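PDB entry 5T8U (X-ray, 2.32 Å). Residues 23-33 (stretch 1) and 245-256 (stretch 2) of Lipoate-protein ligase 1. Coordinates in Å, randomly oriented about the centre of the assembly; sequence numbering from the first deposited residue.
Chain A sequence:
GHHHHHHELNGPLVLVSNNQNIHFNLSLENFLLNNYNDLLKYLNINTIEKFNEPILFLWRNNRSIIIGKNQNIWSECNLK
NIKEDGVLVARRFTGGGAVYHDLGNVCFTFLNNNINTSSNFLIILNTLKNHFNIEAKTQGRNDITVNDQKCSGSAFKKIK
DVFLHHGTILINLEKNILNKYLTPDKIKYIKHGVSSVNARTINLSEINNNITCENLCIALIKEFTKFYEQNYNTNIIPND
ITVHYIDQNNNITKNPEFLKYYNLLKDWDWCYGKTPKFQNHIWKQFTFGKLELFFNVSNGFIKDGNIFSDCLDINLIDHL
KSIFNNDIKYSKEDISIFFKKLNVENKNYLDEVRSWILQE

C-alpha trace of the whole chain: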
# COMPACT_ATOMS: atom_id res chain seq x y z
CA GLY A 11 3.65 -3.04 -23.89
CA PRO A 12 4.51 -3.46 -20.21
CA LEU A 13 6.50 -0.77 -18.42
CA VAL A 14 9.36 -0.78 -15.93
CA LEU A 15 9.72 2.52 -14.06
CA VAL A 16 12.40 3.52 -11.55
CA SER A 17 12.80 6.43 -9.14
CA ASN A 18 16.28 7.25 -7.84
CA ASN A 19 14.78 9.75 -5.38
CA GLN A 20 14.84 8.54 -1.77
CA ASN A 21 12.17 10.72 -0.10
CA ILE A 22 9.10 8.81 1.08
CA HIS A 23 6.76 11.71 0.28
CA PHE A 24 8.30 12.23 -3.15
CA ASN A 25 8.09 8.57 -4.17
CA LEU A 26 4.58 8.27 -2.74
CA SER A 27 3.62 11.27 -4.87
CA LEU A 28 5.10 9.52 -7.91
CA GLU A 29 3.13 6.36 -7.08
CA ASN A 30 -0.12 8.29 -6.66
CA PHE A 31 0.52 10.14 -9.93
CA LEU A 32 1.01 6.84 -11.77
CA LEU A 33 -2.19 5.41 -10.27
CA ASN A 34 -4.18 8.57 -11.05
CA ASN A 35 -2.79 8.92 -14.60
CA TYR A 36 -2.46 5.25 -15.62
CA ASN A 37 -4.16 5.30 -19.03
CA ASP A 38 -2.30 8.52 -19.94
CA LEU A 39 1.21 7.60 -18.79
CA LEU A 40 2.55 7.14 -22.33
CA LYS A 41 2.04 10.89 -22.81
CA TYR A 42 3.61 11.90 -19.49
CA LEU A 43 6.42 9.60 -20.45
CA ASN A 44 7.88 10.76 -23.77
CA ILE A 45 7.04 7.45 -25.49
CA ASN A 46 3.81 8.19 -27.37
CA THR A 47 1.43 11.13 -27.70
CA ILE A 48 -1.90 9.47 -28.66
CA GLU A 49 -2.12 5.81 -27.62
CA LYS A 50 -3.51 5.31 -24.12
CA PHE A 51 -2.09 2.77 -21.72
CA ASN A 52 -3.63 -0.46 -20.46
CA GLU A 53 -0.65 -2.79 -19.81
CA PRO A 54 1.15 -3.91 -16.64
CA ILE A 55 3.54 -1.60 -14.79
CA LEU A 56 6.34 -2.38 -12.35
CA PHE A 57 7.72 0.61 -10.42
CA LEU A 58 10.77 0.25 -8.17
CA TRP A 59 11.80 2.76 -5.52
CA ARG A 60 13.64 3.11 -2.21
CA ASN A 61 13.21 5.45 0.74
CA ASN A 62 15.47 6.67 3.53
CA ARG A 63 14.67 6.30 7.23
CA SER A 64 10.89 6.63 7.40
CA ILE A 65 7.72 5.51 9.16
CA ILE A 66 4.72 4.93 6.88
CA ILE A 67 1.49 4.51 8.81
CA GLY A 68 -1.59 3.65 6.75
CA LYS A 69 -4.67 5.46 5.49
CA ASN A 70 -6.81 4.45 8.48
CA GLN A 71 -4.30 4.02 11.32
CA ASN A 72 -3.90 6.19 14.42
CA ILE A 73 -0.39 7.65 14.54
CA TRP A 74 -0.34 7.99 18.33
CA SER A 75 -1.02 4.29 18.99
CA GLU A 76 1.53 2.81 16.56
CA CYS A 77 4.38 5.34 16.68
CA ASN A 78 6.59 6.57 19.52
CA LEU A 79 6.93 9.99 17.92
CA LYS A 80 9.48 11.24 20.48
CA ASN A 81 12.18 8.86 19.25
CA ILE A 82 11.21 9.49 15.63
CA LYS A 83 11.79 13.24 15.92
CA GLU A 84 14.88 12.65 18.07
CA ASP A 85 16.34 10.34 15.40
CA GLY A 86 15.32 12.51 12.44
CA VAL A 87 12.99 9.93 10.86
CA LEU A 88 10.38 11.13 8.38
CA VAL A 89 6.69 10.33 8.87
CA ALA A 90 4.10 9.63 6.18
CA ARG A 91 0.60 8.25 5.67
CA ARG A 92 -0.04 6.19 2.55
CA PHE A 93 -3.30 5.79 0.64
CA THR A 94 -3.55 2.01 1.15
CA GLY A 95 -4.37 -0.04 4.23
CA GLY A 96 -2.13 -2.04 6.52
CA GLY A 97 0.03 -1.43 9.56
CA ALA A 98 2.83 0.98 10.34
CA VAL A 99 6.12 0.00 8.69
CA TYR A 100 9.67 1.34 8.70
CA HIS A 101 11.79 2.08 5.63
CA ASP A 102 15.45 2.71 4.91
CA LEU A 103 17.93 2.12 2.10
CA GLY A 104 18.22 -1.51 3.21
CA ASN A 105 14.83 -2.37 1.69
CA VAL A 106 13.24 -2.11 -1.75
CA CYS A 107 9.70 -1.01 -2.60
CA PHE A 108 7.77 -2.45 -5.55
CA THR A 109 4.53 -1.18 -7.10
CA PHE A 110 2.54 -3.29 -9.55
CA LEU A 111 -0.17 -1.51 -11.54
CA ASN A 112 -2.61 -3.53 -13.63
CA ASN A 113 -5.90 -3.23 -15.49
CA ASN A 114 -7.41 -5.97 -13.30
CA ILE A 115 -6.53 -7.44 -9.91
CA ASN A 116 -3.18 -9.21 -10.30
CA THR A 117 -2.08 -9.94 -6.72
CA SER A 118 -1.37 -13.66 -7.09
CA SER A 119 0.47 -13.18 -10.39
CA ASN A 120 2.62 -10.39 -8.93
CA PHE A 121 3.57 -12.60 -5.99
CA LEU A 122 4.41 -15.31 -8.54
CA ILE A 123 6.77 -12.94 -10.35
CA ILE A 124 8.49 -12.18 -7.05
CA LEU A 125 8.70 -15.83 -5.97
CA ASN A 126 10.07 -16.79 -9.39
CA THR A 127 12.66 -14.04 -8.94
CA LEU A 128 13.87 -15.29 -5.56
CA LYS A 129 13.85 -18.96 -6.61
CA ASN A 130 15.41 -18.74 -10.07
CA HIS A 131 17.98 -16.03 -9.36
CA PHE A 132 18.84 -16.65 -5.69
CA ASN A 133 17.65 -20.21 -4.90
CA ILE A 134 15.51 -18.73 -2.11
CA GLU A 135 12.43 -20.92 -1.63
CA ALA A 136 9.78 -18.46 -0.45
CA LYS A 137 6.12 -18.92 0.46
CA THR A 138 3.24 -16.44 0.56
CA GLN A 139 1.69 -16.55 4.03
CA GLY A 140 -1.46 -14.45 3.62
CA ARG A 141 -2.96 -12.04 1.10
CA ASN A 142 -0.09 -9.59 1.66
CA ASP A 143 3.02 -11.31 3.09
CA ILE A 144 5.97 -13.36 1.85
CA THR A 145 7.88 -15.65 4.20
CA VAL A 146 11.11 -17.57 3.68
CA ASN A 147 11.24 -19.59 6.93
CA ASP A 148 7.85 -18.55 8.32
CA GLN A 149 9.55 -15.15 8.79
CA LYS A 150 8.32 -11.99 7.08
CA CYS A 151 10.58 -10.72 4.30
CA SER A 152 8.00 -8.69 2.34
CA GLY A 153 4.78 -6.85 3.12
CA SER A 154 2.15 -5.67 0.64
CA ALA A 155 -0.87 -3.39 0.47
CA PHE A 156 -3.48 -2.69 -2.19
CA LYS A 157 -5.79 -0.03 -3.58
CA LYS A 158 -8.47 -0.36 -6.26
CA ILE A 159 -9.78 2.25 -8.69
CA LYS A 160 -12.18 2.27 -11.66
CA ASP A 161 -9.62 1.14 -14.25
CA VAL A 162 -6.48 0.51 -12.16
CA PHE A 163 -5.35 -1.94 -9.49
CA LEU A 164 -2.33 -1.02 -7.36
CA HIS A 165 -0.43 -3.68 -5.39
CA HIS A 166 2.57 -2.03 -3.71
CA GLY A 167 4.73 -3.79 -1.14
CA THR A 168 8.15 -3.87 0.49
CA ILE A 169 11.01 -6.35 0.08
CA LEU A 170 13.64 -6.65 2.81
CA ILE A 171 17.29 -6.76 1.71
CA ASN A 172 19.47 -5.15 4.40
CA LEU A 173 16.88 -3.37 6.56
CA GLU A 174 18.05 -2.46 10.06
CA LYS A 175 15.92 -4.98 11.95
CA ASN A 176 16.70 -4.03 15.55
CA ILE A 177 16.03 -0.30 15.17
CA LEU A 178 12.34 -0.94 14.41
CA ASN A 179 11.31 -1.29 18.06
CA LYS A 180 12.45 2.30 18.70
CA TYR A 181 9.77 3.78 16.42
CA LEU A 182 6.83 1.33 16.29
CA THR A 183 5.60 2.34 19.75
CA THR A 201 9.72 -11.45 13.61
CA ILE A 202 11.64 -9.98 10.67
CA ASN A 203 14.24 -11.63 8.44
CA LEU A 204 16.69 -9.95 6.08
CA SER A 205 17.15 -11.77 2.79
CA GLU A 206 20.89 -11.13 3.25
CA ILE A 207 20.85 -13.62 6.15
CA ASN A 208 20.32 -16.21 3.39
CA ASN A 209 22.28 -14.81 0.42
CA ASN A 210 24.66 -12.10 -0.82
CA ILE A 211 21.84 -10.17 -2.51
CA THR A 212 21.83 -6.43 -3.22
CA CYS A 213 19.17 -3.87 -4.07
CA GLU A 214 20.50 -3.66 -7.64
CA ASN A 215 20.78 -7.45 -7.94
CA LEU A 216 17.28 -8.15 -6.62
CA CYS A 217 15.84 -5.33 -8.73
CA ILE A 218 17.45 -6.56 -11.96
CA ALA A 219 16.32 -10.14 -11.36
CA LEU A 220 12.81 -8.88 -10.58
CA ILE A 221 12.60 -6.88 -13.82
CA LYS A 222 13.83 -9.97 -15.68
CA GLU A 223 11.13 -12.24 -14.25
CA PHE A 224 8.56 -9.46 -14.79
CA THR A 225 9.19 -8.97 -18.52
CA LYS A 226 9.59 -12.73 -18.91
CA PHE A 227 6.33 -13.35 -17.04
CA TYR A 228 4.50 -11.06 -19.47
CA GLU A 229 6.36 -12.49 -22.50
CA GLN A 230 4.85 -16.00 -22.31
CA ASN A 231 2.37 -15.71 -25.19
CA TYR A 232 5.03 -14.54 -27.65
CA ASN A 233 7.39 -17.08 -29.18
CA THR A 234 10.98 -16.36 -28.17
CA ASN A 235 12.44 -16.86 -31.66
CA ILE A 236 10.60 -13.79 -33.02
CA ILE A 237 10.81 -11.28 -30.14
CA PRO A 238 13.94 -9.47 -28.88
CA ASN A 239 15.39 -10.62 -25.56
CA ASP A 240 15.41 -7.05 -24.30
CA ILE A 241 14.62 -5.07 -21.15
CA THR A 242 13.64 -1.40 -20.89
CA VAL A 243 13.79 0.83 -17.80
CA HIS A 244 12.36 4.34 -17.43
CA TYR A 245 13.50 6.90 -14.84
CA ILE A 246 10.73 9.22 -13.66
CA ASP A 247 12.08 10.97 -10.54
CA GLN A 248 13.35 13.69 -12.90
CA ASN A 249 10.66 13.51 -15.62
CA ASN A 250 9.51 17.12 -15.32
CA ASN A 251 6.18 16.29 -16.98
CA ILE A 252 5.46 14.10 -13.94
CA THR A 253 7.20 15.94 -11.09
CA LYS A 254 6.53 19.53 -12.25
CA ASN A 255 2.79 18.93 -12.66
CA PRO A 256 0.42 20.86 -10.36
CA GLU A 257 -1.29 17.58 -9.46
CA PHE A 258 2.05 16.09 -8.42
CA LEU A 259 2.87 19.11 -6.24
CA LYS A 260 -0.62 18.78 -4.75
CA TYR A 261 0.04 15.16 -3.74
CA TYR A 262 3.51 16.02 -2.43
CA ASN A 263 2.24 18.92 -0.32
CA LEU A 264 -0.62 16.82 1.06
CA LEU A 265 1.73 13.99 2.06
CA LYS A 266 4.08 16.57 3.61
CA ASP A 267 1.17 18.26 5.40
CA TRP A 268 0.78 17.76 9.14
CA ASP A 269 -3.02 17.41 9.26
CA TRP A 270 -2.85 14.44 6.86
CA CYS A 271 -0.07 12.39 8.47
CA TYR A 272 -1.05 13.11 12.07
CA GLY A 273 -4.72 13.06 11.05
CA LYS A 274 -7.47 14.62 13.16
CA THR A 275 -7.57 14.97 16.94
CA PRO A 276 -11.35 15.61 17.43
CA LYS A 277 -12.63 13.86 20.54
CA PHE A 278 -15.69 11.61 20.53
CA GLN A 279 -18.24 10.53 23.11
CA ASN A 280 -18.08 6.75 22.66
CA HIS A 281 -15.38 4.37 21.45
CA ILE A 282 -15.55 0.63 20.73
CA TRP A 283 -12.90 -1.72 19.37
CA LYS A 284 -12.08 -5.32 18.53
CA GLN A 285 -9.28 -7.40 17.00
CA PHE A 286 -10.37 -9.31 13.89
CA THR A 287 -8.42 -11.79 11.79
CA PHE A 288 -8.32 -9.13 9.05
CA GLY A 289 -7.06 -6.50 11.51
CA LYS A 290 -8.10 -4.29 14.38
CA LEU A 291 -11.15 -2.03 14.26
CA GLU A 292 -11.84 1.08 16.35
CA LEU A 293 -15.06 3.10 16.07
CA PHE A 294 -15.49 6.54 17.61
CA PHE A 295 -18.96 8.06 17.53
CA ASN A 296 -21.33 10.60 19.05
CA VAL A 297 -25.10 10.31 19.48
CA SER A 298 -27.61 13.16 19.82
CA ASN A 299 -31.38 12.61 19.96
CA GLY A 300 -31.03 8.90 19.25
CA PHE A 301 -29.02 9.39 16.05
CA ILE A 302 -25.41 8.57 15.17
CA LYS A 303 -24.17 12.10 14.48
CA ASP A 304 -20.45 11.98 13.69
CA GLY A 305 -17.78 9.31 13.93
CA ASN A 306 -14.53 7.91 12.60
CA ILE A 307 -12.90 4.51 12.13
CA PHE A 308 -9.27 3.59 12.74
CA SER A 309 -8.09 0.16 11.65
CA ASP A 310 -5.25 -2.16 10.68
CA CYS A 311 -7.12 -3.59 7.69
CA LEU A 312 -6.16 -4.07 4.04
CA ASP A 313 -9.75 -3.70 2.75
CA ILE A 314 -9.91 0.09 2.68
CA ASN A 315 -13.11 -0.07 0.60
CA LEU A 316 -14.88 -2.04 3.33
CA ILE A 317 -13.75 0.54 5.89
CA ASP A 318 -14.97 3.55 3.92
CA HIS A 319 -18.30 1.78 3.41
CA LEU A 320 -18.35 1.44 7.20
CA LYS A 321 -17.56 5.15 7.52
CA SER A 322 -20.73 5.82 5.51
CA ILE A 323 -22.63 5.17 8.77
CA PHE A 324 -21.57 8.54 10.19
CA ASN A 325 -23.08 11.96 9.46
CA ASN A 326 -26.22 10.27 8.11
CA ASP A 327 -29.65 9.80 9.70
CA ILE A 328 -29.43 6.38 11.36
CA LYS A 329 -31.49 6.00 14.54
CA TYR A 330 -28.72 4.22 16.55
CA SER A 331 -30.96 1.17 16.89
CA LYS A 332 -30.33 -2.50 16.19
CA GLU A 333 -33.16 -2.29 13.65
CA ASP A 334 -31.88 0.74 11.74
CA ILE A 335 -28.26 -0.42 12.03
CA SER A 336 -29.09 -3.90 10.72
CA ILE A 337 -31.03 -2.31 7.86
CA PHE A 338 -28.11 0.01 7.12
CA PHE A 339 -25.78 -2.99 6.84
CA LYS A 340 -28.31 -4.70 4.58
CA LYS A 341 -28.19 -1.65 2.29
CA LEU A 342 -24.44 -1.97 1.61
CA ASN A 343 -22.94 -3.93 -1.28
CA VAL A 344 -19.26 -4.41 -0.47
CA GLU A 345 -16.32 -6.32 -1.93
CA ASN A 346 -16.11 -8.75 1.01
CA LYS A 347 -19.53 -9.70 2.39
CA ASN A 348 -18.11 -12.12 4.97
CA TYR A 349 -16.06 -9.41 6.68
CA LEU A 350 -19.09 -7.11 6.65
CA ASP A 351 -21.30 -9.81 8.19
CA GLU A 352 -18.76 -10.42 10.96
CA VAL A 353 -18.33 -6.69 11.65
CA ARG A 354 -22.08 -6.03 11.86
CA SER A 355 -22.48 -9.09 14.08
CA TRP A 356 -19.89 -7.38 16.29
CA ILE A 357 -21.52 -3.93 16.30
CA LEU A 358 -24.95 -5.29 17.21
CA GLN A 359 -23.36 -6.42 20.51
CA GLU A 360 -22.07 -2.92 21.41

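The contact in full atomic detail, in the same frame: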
# COMPACT_ATOMS: atom_id res chain seq x y z
N HIS A 23 7.85 10.89 0.81
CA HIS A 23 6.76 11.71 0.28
C HIS A 23 6.87 11.88 -1.22
O HIS A 23 5.87 11.83 -1.94
CB HIS A 23 6.74 13.07 0.97
CG HIS A 23 6.67 12.99 2.47
ND1 HIS A 23 7.42 13.80 3.29
CD2 HIS A 23 5.93 12.20 3.28
CE1 HIS A 23 7.15 13.51 4.55
NE2 HIS A 23 6.25 12.54 4.57
N PHE A 24 8.10 12.06 -1.72
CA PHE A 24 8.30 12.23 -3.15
C PHE A 24 7.89 10.98 -3.91
O PHE A 24 7.12 11.04 -4.88
CB PHE A 24 9.77 12.58 -3.43
CG PHE A 24 10.02 13.09 -4.81
CD1 PHE A 24 9.95 14.44 -5.09
CD2 PHE A 24 10.34 12.22 -5.84
CE1 PHE A 24 10.18 14.92 -6.36
CE2 PHE A 24 10.57 12.69 -7.12
CZ PHE A 24 10.49 14.04 -7.38
N ASN A 25 8.40 9.82 -3.48
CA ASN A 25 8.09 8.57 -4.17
C ASN A 25 6.62 8.20 -4.04
O ASN A 25 6.02 7.65 -4.97
CB ASN A 25 8.97 7.44 -3.64
CG ASN A 25 10.43 7.63 -3.98
OD1 ASN A 25 10.76 8.23 -5.01
ND2 ASN A 25 11.31 7.12 -3.13
N LEU A 26 6.01 8.48 -2.88
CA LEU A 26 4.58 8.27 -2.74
C LEU A 26 3.79 9.17 -3.68
O LEU A 26 2.75 8.76 -4.22
CB LEU A 26 4.14 8.50 -1.29
CG LEU A 26 4.48 7.38 -0.30
CD1 LEU A 26 4.25 7.85 1.13
CD2 LEU A 26 3.67 6.13 -0.58
N SER A 27 4.27 10.39 -3.91
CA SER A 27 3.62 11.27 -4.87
C SER A 27 3.76 10.72 -6.29
O SER A 27 2.81 10.79 -7.08
CB SER A 27 4.21 12.68 -4.78
OG SER A 27 4.10 13.18 -3.46
N LEU A 28 4.94 10.19 -6.63
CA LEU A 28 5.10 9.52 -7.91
C LEU A 28 4.10 8.37 -8.06
O LEU A 28 3.40 8.27 -9.07
CB LEU A 28 6.53 9.00 -8.06
CG LEU A 28 7.63 10.03 -8.31
CD1 LEU A 28 9.00 9.39 -8.16
CD2 LEU A 28 7.49 10.66 -9.69
N GLU A 29 4.05 7.50 -7.05
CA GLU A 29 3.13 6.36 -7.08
C GLU A 29 1.69 6.82 -7.31
O GLU A 29 0.98 6.30 -8.17
CB GLU A 29 3.25 5.58 -5.77
CG GLU A 29 2.44 4.31 -5.71
CD GLU A 29 2.52 3.65 -4.35
OE1 GLU A 29 2.42 4.37 -3.33
OE2 GLU A 29 2.69 2.42 -4.29
N ASN A 30 1.24 7.80 -6.52
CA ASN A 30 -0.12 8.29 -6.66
C ASN A 30 -0.35 8.91 -8.04
O ASN A 30 -1.46 8.81 -8.58
CB ASN A 30 -0.44 9.31 -5.57
CG ASN A 30 -1.92 9.58 -5.44
OD1 ASN A 30 -2.75 8.73 -5.76
ND2 ASN A 30 -2.26 10.77 -4.97
N PHE A 31 0.67 9.55 -8.61
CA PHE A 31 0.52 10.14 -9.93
C PHE A 31 0.40 9.05 -11.00
O PHE A 31 -0.34 9.21 -11.97
CB PHE A 31 1.69 11.06 -10.24
CG PHE A 31 1.51 11.88 -11.48
CD1 PHE A 31 1.04 13.19 -11.40
CD2 PHE A 31 1.78 11.35 -12.73
CE1 PHE A 31 0.86 13.94 -12.55
CE2 PHE A 31 1.61 12.10 -13.87
CZ PHE A 31 1.14 13.40 -13.78
N LEU A 32 1.12 7.95 -10.83
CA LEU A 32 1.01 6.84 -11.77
C LEU A 32 -0.36 6.18 -11.67
O LEU A 32 -0.98 5.86 -12.69
CB LEU A 32 2.12 5.82 -11.51
CG LEU A 32 3.55 6.35 -11.61
CD1 LEU A 32 4.53 5.37 -10.99
CD2 LEU A 32 3.91 6.65 -13.05
N LEU A 33 -0.86 5.99 -10.44
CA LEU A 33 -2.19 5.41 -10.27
C LEU A 33 -3.27 6.32 -10.85
O LEU A 33 -4.21 5.84 -11.50
CB LEU A 33 -2.45 5.14 -8.79
CG LEU A 33 -3.89 4.78 -8.42
CD1 LEU A 33 -4.39 3.59 -9.23
CD2 LEU A 33 -4.00 4.48 -6.93
N TYR A 245 13.18 6.16 -16.06
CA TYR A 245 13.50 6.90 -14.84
C TYR A 245 12.61 8.13 -14.78
O TYR A 245 12.67 8.99 -15.67
CB TYR A 245 14.98 7.28 -14.82
CG TYR A 245 15.90 6.08 -14.73
CD1 TYR A 245 16.46 5.69 -13.52
CD2 TYR A 245 16.21 5.34 -15.86
CE1 TYR A 245 17.29 4.60 -13.44
CE2 TYR A 245 17.05 4.24 -15.79
CZ TYR A 245 17.59 3.87 -14.58
OH TYR A 245 18.42 2.78 -14.50
N ILE A 246 11.79 8.22 -13.73
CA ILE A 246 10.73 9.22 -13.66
C ILE A 246 10.96 10.26 -12.57
O ILE A 246 10.31 11.31 -12.60
CB ILE A 246 9.35 8.55 -13.47
CG1 ILE A 246 9.34 7.69 -12.21
CG2 ILE A 246 9.00 7.72 -14.70
CD1 ILE A 246 7.97 7.17 -11.83
N ASP A 247 11.86 10.01 -11.62
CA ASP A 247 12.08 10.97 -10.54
C ASP A 247 12.54 12.33 -11.04
O ASP A 247 12.50 13.30 -10.28
CB ASP A 247 13.09 10.41 -9.53
CG ASP A 247 14.41 10.05 -10.17
OD1 ASP A 247 14.41 9.64 -11.35
OD2 ASP A 247 15.45 10.18 -9.49
N GLN A 248 12.97 12.42 -12.30
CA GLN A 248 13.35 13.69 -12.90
C GLN A 248 12.52 14.04 -14.13
O GLN A 248 12.77 15.09 -14.75
CB GLN A 248 14.84 13.68 -13.28
CG GLN A 248 15.74 14.22 -12.18
CD GLN A 248 17.13 13.61 -12.21
OE1 GLN A 248 17.65 13.26 -13.27
NE2 GLN A 248 17.74 13.47 -11.04
N ASN A 249 11.55 13.21 -14.50
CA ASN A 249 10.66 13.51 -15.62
C ASN A 249 9.80 14.71 -15.24
O ASN A 249 8.81 14.58 -14.52
CB ASN A 249 9.80 12.29 -15.95
CG ASN A 249 8.90 12.53 -17.15
OD1 ASN A 249 8.33 13.60 -17.31
ND2 ASN A 249 8.78 11.52 -18.00
N ASN A 250 10.17 15.89 -15.74
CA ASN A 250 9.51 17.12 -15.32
C ASN A 250 8.02 17.12 -15.65
O ASN A 250 7.24 17.77 -14.95
CB ASN A 250 10.20 18.32 -15.97
CG ASN A 250 11.55 18.62 -15.36
OD1 ASN A 250 11.69 18.68 -14.13
ND2 ASN A 250 12.56 18.79 -16.20
N ASN A 251 7.61 16.40 -16.69
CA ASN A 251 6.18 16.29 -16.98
C ASN A 251 5.43 15.65 -15.81
O ASN A 251 4.25 15.97 -15.59
CB ASN A 251 5.95 15.48 -18.26
CG ASN A 251 6.39 16.22 -19.50
OD1 ASN A 251 6.27 17.44 -19.59
ND2 ASN A 251 6.90 15.47 -20.48
N ILE A 252 6.09 14.77 -15.07
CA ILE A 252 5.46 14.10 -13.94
C ILE A 252 5.65 14.89 -12.65
O ILE A 252 4.69 15.10 -11.90
CB ILE A 252 6.03 12.67 -13.79
CG1 ILE A 252 5.73 11.84 -15.05
CG2 ILE A 252 5.47 11.98 -12.54
CD1 ILE A 252 6.34 10.44 -15.05
N THR A 253 6.87 15.35 -12.38
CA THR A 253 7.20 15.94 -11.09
C THR A 253 7.03 17.46 -11.05
O THR A 253 7.08 18.04 -9.96
CB THR A 253 8.64 15.59 -10.70
OG1 THR A 253 8.93 16.10 -9.40
CG2 THR A 253 9.64 16.16 -11.70
N LYS A 254 6.82 18.10 -12.20
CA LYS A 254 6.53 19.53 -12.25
C LYS A 254 5.04 19.80 -12.46
O LYS A 254 4.65 20.96 -12.62
CB LYS A 254 7.34 20.19 -13.36
N ASN A 255 4.21 18.76 -12.46
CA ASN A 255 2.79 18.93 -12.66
C ASN A 255 2.14 19.51 -11.41
O ASN A 255 2.56 19.21 -10.29
CB ASN A 255 2.15 17.58 -13.00
CG ASN A 255 0.68 17.71 -13.35
OD1 ASN A 255 -0.16 17.93 -12.48
ND2 ASN A 255 0.36 17.56 -14.63
N PRO A 256 1.11 20.35 -11.56
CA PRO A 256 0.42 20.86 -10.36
C PRO A 256 -0.22 19.76 -9.54
O PRO A 256 -0.27 19.86 -8.31
CB PRO A 256 -0.62 21.83 -10.93
CG PRO A 256 -0.17 22.13 -12.32
CD PRO A 256 0.53 20.91 -12.79

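Residues 23-33 form a continuous stretch of helix that packs against the loop and short helix of residues 245-256, more than 210 positions away in sequence. No hydrogen bond crosses between them; the first stretch contributes side chains, which pack against both side chains and main-chain atoms of the second, and the contact buries 453 Å² summed over both sides. The contacting residues of the helix, Phe24, Leu28, Phe31 and Leu32, follow the spacing of three and four that brings side chains onto one side of a helix.

At the start of the stretch, His23 lies out of reach of the partner segment, but its carbonyl serves the helix twice: His23 O accepts from Ser27 N at 2.9 Å and from the hydroxyl Ser27 OG at 2.7 Å. Ser27, also out of contact, thus has its polar group satisfied within its own helix.

Phe24 makes the first contact. Its CA-to-CB bond points toward the second stretch, and with chi1 in the t well the ring extends to meet the turn. Phe24 CZ lies 3.6 Å from Asp247 O, which sits at the ring edge, near its plane, where the slightly positive aromatic hydrogens can favourably face a carbonyl oxygen. The same CZ atom approaches Thr253 OG1 to 3.3 Å. The ring therefore reaches both the Ile246-Asn249 turn and the short helix. That turn, of type I, is closed by a hydrogen bond from Asn249 N to Ile246 O (3.0 Å), and Asn249 then caps the helix that follows, its OD1 accepting a weak bond from Ile252 N at 3.4 Å.

Leu28 occupies the middle of the interface. Its CA-to-CB bond runs sideways, but the m,t rotamer brings the branched end closer to the partner. Leu28 CD2 packs 3.7 Å from Ile252 CG2 and 4.1 Å from Ile246 CD1, while Leu28 CD1 lies 4.2 Å from Asp247 CA. A branched aliphatic side chain suits this buried site, since its two methyls can touch different neighbours without leaving a polar group unpaired. Glu29, by contrast, points away, and its OE2 is hydrogen-bonded elsewhere in the structure.

Phe31, one turn further on, has the largest area covered in the contact. Like Phe24 it points toward the partner with chi1 in the t well. Ile252 CG2 lies 4.2 Å from the centroid of the Phe31 ring, an off-centre CH-pi contact 29° from the ring normal, with a closest approach of 3.7 Å between Ile252 CG2 and Phe31 CD2. At the ring edge, Phe31 CE1 comes within 3.9 Å of Asn255 CG. The flat ring thus offers a broad apolar surface to Ile252 while its rim meets the amide of Asn255, whose OD1 is engaged in capping the next helix.

Leu32 completes the contact. Although its CA-to-CB bond is sideways, its end approaches the partner, placing Leu32 CD1 4.0 Å from Ile246 CD1. Ile246 is thereby shared by Leu28 and Leu32, whereas Leu33 lies out of reach.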